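Local coordinates for putative endonuclease/exonuclease/phosphatase family protein (Bacteroides thetaiotaomicron, PDB 3MPR), which is probably a metal-dependent hydrolase of the endonuclease/exonuclease/phosphatase family, which may cleave nucleic acids, at the interface of chains A and B. Numbering follows the deposited sequence. Chains: chain A/B, Putative endonuclease/exonuclease/phosphatase family protein.

Contact 1: the interface of chains A and B. Residues chain A 34, 37-38, 246-248; chain B 208, 210, 245.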
loop_
_atom_site.group_PDB
_atom_site.type_symbol
_atom_site.label_atom_id
_atom_site.label_comp_id
_atom_site.label_asym_id
_atom_site.label_seq_id
_atom_site.Cartn_x
_atom_site.Cartn_y
_atom_site.Cartn_z
ATOM N N VAL A 34 1.716 -4.596 13.783
ATOM C CA VAL A 34 1.546 -4.615 12.318
ATOM C C VAL A 34 0.583 -3.513 11.854
ATOM O O VAL A 34 0.853 -2.797 10.882
ATOM C CB VAL A 34 1.039 -5.998 11.839
ATOM C CG1 VAL A 34 0.957 -6.048 10.310
ATOM C CG2 VAL A 34 1.967 -7.104 12.351
ATOM N N GLN A 37 2.541 -0.327 11.878
ATOM C CA GLN A 37 3.371 -0.283 10.672
ATOM C C GLN A 37 2.584 0.088 9.409
ATOM O O GLN A 37 3.075 0.846 8.577
ATOM C CB GLN A 37 4.141 -1.592 10.463
ATOM C CG GLN A 37 5.374 -1.731 11.371
ATOM C CD GLN A 37 6.583 -2.268 10.623
ATOM O OE1 GLN A 37 6.715 -3.476 10.433
ATOM N NE2 GLN A 37 7.464 -1.364 10.172
HETATM N N MSE A 38 1.372 -0.440 9.251
HETATM C CA MSE A 38 0.578 -0.093 8.061
HETATM C C MSE A 38 0.222 1.391 8.022
HETATM O O MSE A 38 0.294 2.030 6.971
HETATM C CB MSE A 38 -0.702 -0.914 7.991
HETATM C CG MSE A 38 -0.471 -2.404 7.836
HETATM SE SE MSE A 38 -2.153 -3.344 7.523
HETATM C CE MSE A 38 -2.613 -2.534 5.824
ATOM N N ASP A 246 -2.773 -6.139 3.121
ATOM C CA ASP A 246 -1.474 -6.564 3.639
ATOM C C ASP A 246 -1.700 -7.631 4.702
ATOM O O ASP A 246 -2.628 -7.515 5.506
ATOM C CB ASP A 246 -0.722 -5.399 4.299
ATOM C CG ASP A 246 -0.560 -4.184 3.401
ATOM O OD1 ASP A 246 -1.453 -3.892 2.576
ATOM O OD2 ASP A 246 0.463 -3.477 3.578
ATOM N N THR A 247 -0.862 -8.666 4.713
ATOM C CA THR A 247 -0.937 -9.683 5.766
ATOM C C THR A 247 0.426 -9.975 6.378
ATOM O O THR A 247 1.464 -9.876 5.708
ATOM C CB THR A 247 -1.500 -11.032 5.227
ATOM O OG1 THR A 247 -0.818 -11.380 4.018
ATOM C CG2 THR A 247 -2.985 -10.936 4.946
ATOM N N TYR A 248 0.418 -10.356 7.650
ATOM C CA TYR A 248 1.629 -10.822 8.305
ATOM C C TYR A 248 1.578 -12.349 8.422
ATOM O O TYR A 248 0.689 -12.986 7.848
ATOM C CB TYR A 248 1.833 -10.121 9.663
ATOM C CG TYR A 248 0.884 -10.519 10.793
ATOM C CD1 TYR A 248 1.306 -11.377 11.794
ATOM C CD2 TYR A 248 -0.402 -9.999 10.883
ATOM C CE1 TYR A 248 0.477 -11.731 12.841
ATOM C CE2 TYR A 248 -1.255 -10.349 11.944
ATOM C CZ TYR A 248 -0.796 -11.220 12.919
ATOM O OH TYR A 248 -1.595 -11.608 13.973
ATOM N N TYR B 208 9.532 -1.643 6.246
ATOM C CA TYR B 208 8.263 -2.355 6.347
ATOM C C TYR B 208 8.466 -3.711 5.688
ATOM O O TYR B 208 8.450 -3.828 4.461
ATOM C CB TYR B 208 7.177 -1.560 5.626
ATOM C CG TYR B 208 5.781 -2.148 5.668
ATOM C CD1 TYR B 208 5.227 -2.601 6.859
ATOM C CD2 TYR B 208 5.001 -2.211 4.513
ATOM C CE1 TYR B 208 3.932 -3.128 6.898
ATOM C CE2 TYR B 208 3.698 -2.725 4.547
ATOM C CZ TYR B 208 3.178 -3.179 5.742
ATOM O OH TYR B 208 1.904 -3.693 5.796
ATOM N N LEU B 210 7.115 -7.439 6.270
ATOM C CA LEU B 210 6.321 -8.495 6.900
ATOM C C LEU B 210 6.627 -9.879 6.323
ATOM O O LEU B 210 6.015 -10.879 6.716
ATOM C CB LEU B 210 4.830 -8.203 6.747
ATOM C CG LEU B 210 4.318 -6.873 7.280
ATOM C CD1 LEU B 210 2.803 -6.784 7.075
ATOM C CD2 LEU B 210 4.673 -6.732 8.756
ATOM N N THR B 245 2.712 -7.176 0.333
ATOM C CA THR B 245 2.141 -8.518 0.437
ATOM C C THR B 245 0.709 -8.598 -0.107
ATOM O O THR B 245 0.023 -9.606 0.106
ATOM C CB THR B 245 2.130 -9.011 1.911
ATOM O OG1 THR B 245 1.356 -8.110 2.708
ATOM C CG2 THR B 245 3.543 -9.087 2.482
HETATM O O HOH W 1 0.589 -12.280 1.180
HETATM O O HOH W 2 -2.206 -10.163 1.709
HETATM O O HOH W 3 3.760 -11.549 5.262
#
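Two oxygens lie at the edge of the B:Tyr208 ring and in its plane: A:Gln37 OE1, the side-chain carbonyl, near CD1, and A:Asp246 OD2, a carboxylate oxygen, at the hydroxyl end. The A:Gln37 amide stands almost upright to the ring, the planes 85° apart, and A:Gln37 CB lies 3.9 Å from B:Tyr208 CE1. In this endonuclease/exonuclease/phosphatase-family protein the patch sets helix 28-41 and the loop at A:Asp246 and A:Thr247 against the neighbouring copy. B:Tyr208 OH donates to A:Asp246 OD2 over 2.7 Å, reaching the carboxylate from its anti side, 17° out of plane. Selenomethionine A:Met38 brings CG to 3.4 Å from the same hydroxyl, B:Tyr208 OH. A phenylalanine at B:Tyr208 would probably leave the A:Asp246 carboxylate without this donor. B:Leu210 spreads its methyls beside the helix, CD1 lying 3.8 Å from A:Val34 CG1. With chi1 at -176°, A:Val34 carries CG1 opposite its own backbone N, toward that leucine. Farther along, the backbone N of A:Thr247 donates to the B:Thr245 hydroxyl OG1 at 3.0 Å. Water 3 bridges the carbonyl oxygens of A:Thr247 and B:Leu210.

Contact 2: the interface of chains A and B. Residues chain A 42, 208, 241-242, 244, 284, 286; chain B 41-42.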
loop_
_atom_site.group_PDB
_atom_site.type_symbol
_atom_site.label_atom_id
_atom_site.label_comp_id
_atom_site.label_asym_id
_atom_site.label_seq_id
_atom_site.Cartn_x
_atom_site.Cartn_y
_atom_site.Cartn_z
ATOM N N HIS A 42 1.711 3.406 4.971
ATOM C CA HIS A 42 0.700 3.883 4.030
ATOM C C HIS A 42 0.316 5.346 4.251
ATOM O O HIS A 42 -0.633 5.840 3.654
ATOM C CB HIS A 42 -0.523 2.964 4.039
ATOM C CG HIS A 42 -0.267 1.635 3.391
ATOM N ND1 HIS A 42 -0.056 0.477 4.110
ATOM C CD2 HIS A 42 -0.173 1.289 2.084
ATOM C CE1 HIS A 42 0.159 -0.524 3.273
ATOM N NE2 HIS A 42 0.085 -0.058 2.039
ATOM N N TYR A 208 -8.729 0.936 -6.305
ATOM C CA TYR A 208 -7.932 -0.260 -6.044
ATOM C C TYR A 208 -8.675 -1.079 -4.992
ATOM O O TYR A 208 -8.601 -0.794 -3.803
ATOM C CB TYR A 208 -6.539 0.137 -5.528
ATOM C CG TYR A 208 -5.604 -1.025 -5.277
ATOM C CD1 TYR A 208 -5.419 -2.007 -6.233
ATOM C CD2 TYR A 208 -4.906 -1.134 -4.079
ATOM C CE1 TYR A 208 -4.571 -3.076 -6.008
ATOM C CE2 TYR A 208 -4.045 -2.197 -3.849
ATOM C CZ TYR A 208 -3.884 -3.157 -4.825
ATOM O OH TYR A 208 -3.034 -4.207 -4.613
ATOM N N TYR A 241 -8.935 5.467 -4.063
ATOM C CA TYR A 241 -9.502 4.627 -3.026
ATOM C C TYR A 241 -8.732 3.315 -3.077
ATOM O O TYR A 241 -8.487 2.766 -4.160
ATOM C CB TYR A 241 -10.988 4.394 -3.322
ATOM C CG TYR A 241 -11.682 3.298 -2.521
ATOM C CD1 TYR A 241 -11.502 1.950 -2.846
ATOM C CD2 TYR A 241 -12.543 3.611 -1.468
ATOM C CE1 TYR A 241 -12.147 0.950 -2.142
ATOM C CE2 TYR A 241 -13.211 2.609 -0.753
ATOM C CZ TYR A 241 -13.009 1.286 -1.094
ATOM O OH TYR A 241 -13.646 0.281 -0.397
ATOM N N GLY A 242 -8.336 2.817 -1.916
ATOM C CA GLY A 242 -7.686 1.523 -1.840
ATOM C C GLY A 242 -8.136 0.739 -0.621
ATOM O O GLY A 242 -8.363 1.299 0.446
ATOM N N LEU A 244 -6.488 -2.093 1.667
ATOM C CA LEU A 244 -5.145 -2.621 1.884
ATOM C C LEU A 244 -5.228 -4.033 2.470
ATOM O O LEU A 244 -5.675 -4.231 3.598
ATOM C CB LEU A 244 -4.355 -1.676 2.798
ATOM C CG LEU A 244 -4.477 -0.202 2.340
ATOM C CD1 LEU A 244 -3.700 0.749 3.246
ATOM C CD2 LEU A 244 -4.030 -0.038 0.889
ATOM N N LYS A 284 -8.287 3.222 2.546
ATOM C CA LYS A 284 -7.428 4.399 2.455
ATOM C C LYS A 284 -7.884 5.268 1.288
ATOM O O LYS A 284 -8.014 4.785 0.162
ATOM C CB LYS A 284 -5.960 3.986 2.276
ATOM C CG LYS A 284 -5.049 5.139 1.905
ATOM C CD LYS A 284 -3.619 4.694 1.650
ATOM C CE LYS A 284 -2.850 5.758 0.859
ATOM N NZ LYS A 284 -1.363 5.488 0.829
ATOM N N GLU A 286 -7.359 9.122 -0.772
ATOM C CA GLU A 286 -6.532 10.294 -0.979
ATOM C C GLU A 286 -7.426 11.379 -1.548
ATOM O O GLU A 286 -8.114 11.167 -2.546
ATOM C CB GLU A 286 -5.351 9.977 -1.907
ATOM C CG GLU A 286 -4.317 9.052 -1.228
ATOM C CD GLU A 286 -3.590 8.142 -2.211
ATOM O OE1 GLU A 286 -2.481 8.501 -2.642
ATOM O OE2 GLU A 286 -4.122 7.062 -2.540
ATOM N N TYR B 41 -1.175 1.769 -8.075
ATOM C CA TYR B 41 -1.621 2.169 -6.732
ATOM C C TYR B 41 -0.438 2.504 -5.832
ATOM O O TYR B 41 -0.500 3.408 -4.976
ATOM C CB TYR B 41 -2.427 1.051 -6.062
ATOM C CG TYR B 41 -3.005 1.517 -4.746
ATOM C CD1 TYR B 41 -4.090 2.368 -4.728
ATOM C CD2 TYR B 41 -2.423 1.164 -3.529
ATOM C CE1 TYR B 41 -4.628 2.834 -3.526
ATOM C CE2 TYR B 41 -2.955 1.626 -2.315
ATOM C CZ TYR B 41 -4.057 2.466 -2.330
ATOM O OH TYR B 41 -4.607 2.962 -1.151
ATOM N N HIS B 42 0.638 1.751 -6.009
ATOM C CA HIS B 42 1.813 1.916 -5.166
ATOM C C HIS B 42 2.819 2.899 -5.757
ATOM O O HIS B 42 3.891 3.096 -5.206
ATOM C CB HIS B 42 2.440 0.551 -4.859
ATOM C CG HIS B 42 1.632 -0.257 -3.897
ATOM N ND1 HIS B 42 0.880 -1.349 -4.279
ATOM C CD2 HIS B 42 1.436 -0.114 -2.565
ATOM C CE1 HIS B 42 0.271 -1.853 -3.220
ATOM N NE2 HIS B 42 0.584 -1.118 -2.169
HETATM O O HOH W 4 -5.929 5.276 -1.740
#
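With chi1 at -174° in B:Tyr41 and -178° in A:Tyr208, each ring extends opposite its own backbone N, and the two phenols meet across the interface. The side chains run at about a right angle, yet the rings stack: their centroids are 4.5 Å apart and their planes 27° from parallel. The overlap is offset, since A:Tyr208 CD2 sits over the rim of the B:Tyr41 face, 3.3 Å from B:Tyr41 CG, while B:Tyr41 CB lies over the rim of the A:Tyr208 ring. Beyond the stack, the B:Tyr41 ring packs against A:Gly242, A:Leu244 and A:Lys284. A:Gly242 CA approaches B:Tyr41 CE1 at 3.7 Å, and A:Leu244 CD2 approaches B:Tyr41 CE2 at 3.8 Å. The aliphatic chain of A:Lys284, extended beyond CG, passes the phenol oxygen, with CD 3.4 Å from B:Tyr41 OH. The side-chain amine A:Lys284 NZ turns away and donates to the backbone O of A:His42 at 2.9 Å, which helps fix the lysine. The B:Tyr41 hydroxyl is linked through water 4, 2.7 Å from OH, to the A:Glu286 carboxylate and the A:Lys284 carbonyl. In the deposited dimer, the site thus packs the end of helix 28-41 of one copy against strands 237-243 and 283-289 of the other.

Contact 3: the interface of chains A and B. Residues chain A 208, 210, 245-247; chain B 42, 245-247.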
loop_
_atom_site.group_PDB
_atom_site.type_symbol
_atom_site.label_atom_id
_atom_site.label_comp_id
_atom_site.label_asym_id
_atom_site.label_seq_id
_atom_site.Cartn_x
_atom_site.Cartn_y
_atom_site.Cartn_z
ATOM N N TYR A 208 -8.729 0.936 -6.305
ATOM C CA TYR A 208 -7.932 -0.260 -6.044
ATOM C C TYR A 208 -8.675 -1.079 -4.992
ATOM O O TYR A 208 -8.601 -0.794 -3.803
ATOM C CB TYR A 208 -6.539 0.137 -5.528
ATOM C CG TYR A 208 -5.604 -1.025 -5.277
ATOM C CD1 TYR A 208 -5.419 -2.007 -6.233
ATOM C CD2 TYR A 208 -4.906 -1.134 -4.079
ATOM C CE1 TYR A 208 -4.571 -3.076 -6.008
ATOM C CE2 TYR A 208 -4.045 -2.197 -3.849
ATOM C CZ TYR A 208 -3.884 -3.157 -4.825
ATOM O OH TYR A 208 -3.034 -4.207 -4.613
ATOM N N LEU A 210 -9.345 -4.976 -4.239
ATOM C CA LEU A 210 -9.173 -6.404 -4.471
ATOM C C LEU A 210 -10.046 -7.197 -3.534
ATOM O O LEU A 210 -10.079 -8.421 -3.602
ATOM C CB LEU A 210 -7.714 -6.806 -4.278
ATOM C CG LEU A 210 -6.743 -6.063 -5.206
ATOM C CD1 LEU A 210 -5.320 -6.476 -4.870
ATOM C CD2 LEU A 210 -7.070 -6.374 -6.642
ATOM N N THR A 245 -4.788 -5.007 1.683
ATOM C CA THR A 245 -4.931 -6.422 2.019
ATOM C C THR A 245 -3.679 -7.012 2.678
ATOM O O THR A 245 -3.555 -8.238 2.801
ATOM C CB THR A 245 -5.269 -7.243 0.741
ATOM O OG1 THR A 245 -4.229 -7.096 -0.235
ATOM C CG2 THR A 245 -6.587 -6.751 0.134
ATOM N N ASP A 246 -2.773 -6.139 3.121
ATOM C CA ASP A 246 -1.474 -6.564 3.639
ATOM C C ASP A 246 -1.700 -7.631 4.702
ATOM O O ASP A 246 -2.628 -7.515 5.506
ATOM C CB ASP A 246 -0.722 -5.399 4.299
ATOM C CG ASP A 246 -0.560 -4.184 3.401
ATOM O OD1 ASP A 246 -1.453 -3.892 2.576
ATOM O OD2 ASP A 246 0.463 -3.477 3.578
ATOM N N THR A 247 -0.862 -8.666 4.713
ATOM C CA THR A 247 -0.937 -9.683 5.766
ATOM C C THR A 247 0.426 -9.975 6.378
ATOM O O THR A 247 1.464 -9.876 5.708
ATOM C CB THR A 247 -1.500 -11.032 5.227
ATOM O OG1 THR A 247 -0.818 -11.380 4.018
ATOM C CG2 THR A 247 -2.985 -10.936 4.946
ATOM N N HIS B 42 0.638 1.751 -6.009
ATOM C CA HIS B 42 1.813 1.916 -5.166
ATOM C C HIS B 42 2.819 2.899 -5.757
ATOM O O HIS B 42 3.891 3.096 -5.206
ATOM C CB HIS B 42 2.440 0.551 -4.859
ATOM C CG HIS B 42 1.632 -0.257 -3.897
ATOM N ND1 HIS B 42 0.880 -1.349 -4.279
ATOM C CD2 HIS B 42 1.436 -0.114 -2.565
ATOM C CE1 HIS B 42 0.271 -1.853 -3.220
ATOM N NE2 HIS B 42 0.584 -1.118 -2.169
ATOM N N THR B 245 2.712 -7.176 0.333
ATOM C CA THR B 245 2.141 -8.518 0.437
ATOM C C THR B 245 0.709 -8.598 -0.107
ATOM O O THR B 245 0.023 -9.606 0.106
ATOM C CB THR B 245 2.130 -9.011 1.911
ATOM O OG1 THR B 245 1.356 -8.110 2.708
ATOM C CG2 THR B 245 3.543 -9.087 2.482
ATOM N N ASP B 246 0.255 -7.551 -0.800
ATOM C CA ASP B 246 -1.105 -7.530 -1.344
ATOM C C ASP B 246 -1.472 -8.865 -1.986
ATOM O O ASP B 246 -0.665 -9.444 -2.707
ATOM C CB ASP B 246 -1.292 -6.455 -2.436
ATOM C CG ASP B 246 -0.831 -5.063 -2.020
ATOM O OD1 ASP B 246 0.128 -4.947 -1.230
ATOM O OD2 ASP B 246 -1.405 -4.079 -2.555
ATOM N N THR B 247 -2.700 -9.328 -1.757
ATOM C CA THR B 247 -3.214 -10.517 -2.432
ATOM C C THR B 247 -4.611 -10.285 -3.022
ATOM O O THR B 247 -5.406 -9.497 -2.490
ATOM C CB THR B 247 -3.302 -11.731 -1.494
ATOM O OG1 THR B 247 -3.969 -11.339 -0.287
ATOM C CG2 THR B 247 -1.919 -12.282 -1.169
HETATM O O HOH W 5 0.589 -12.280 1.180
HETATM O O HOH W 6 -2.206 -10.163 1.709
HETATM O O HOH W 7 -8.122 -9.682 -1.671
#
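A:Tyr208 OH donates to B:Asp246 OD2 over 2.6 Å, and the carboxylate accepts with its anti lone pair, the one away from OD1. That oxygen lies in the plane of the phenol ring at its edge, although the ring and carboxylate planes are turned 38° apart. Beside this bond, the backbone N of B:Thr247 donates to the A:Thr245 hydroxyl OG1 at 3.1 Å, with 154° at the hydrogen. A chi1 of 60° places that OG1 between its own backbone N and carbonyl carbon, facing the B:Thr247 amide; a longer contact from A:Thr245 OG1 to B:Thr247 O, 3.5 Å, is weak. The reciprocal amide-to-hydroxyl bond runs from A:Thr247 to B:Thr245, leaving the two loops paired about the two-fold axis.

In the next shell, water 6 joins the A:Thr245 carbonyl, at 2.6 Å from O, to the B:Thr245 carbonyl and the A:Thr247 and B:Thr247 hydroxyls. Water 7 bridges A:Leu210 O and B:Thr247 O. The two carboxylates come near each other, A:Asp246 OD1 to B:Asp246 OD1 measuring 4.3 Å, a proximity that could raise the affinity of one for a proton. In each copy residues 244-247 form the short loop between strands 237-243 and 248-251, while A:Tyr208 ends strand 206-208.

The C-alpha centres of contact 3 lie about 9 Å from those of contact 1 and of contact 2, which are themselves about 14 Å apart, so contact 3 bridges the other two. Contacts 1 and 3 share A:Asp246, A:Thr247 and B:Thr245; contacts 2 and 3 share A:Tyr208 and B:His42. Because the interface is two-fold symmetric, every contact recurs with the chains exchanged, and the tyrosine-aspartate bond of contact 1 is the twin of that in contact 3. A:Tyr208 itself stacks in contact 2 and hydrogen-bonds in contact 3. This continuity is consistent with a dimer, although the structure alone does not show that the pairing is biological.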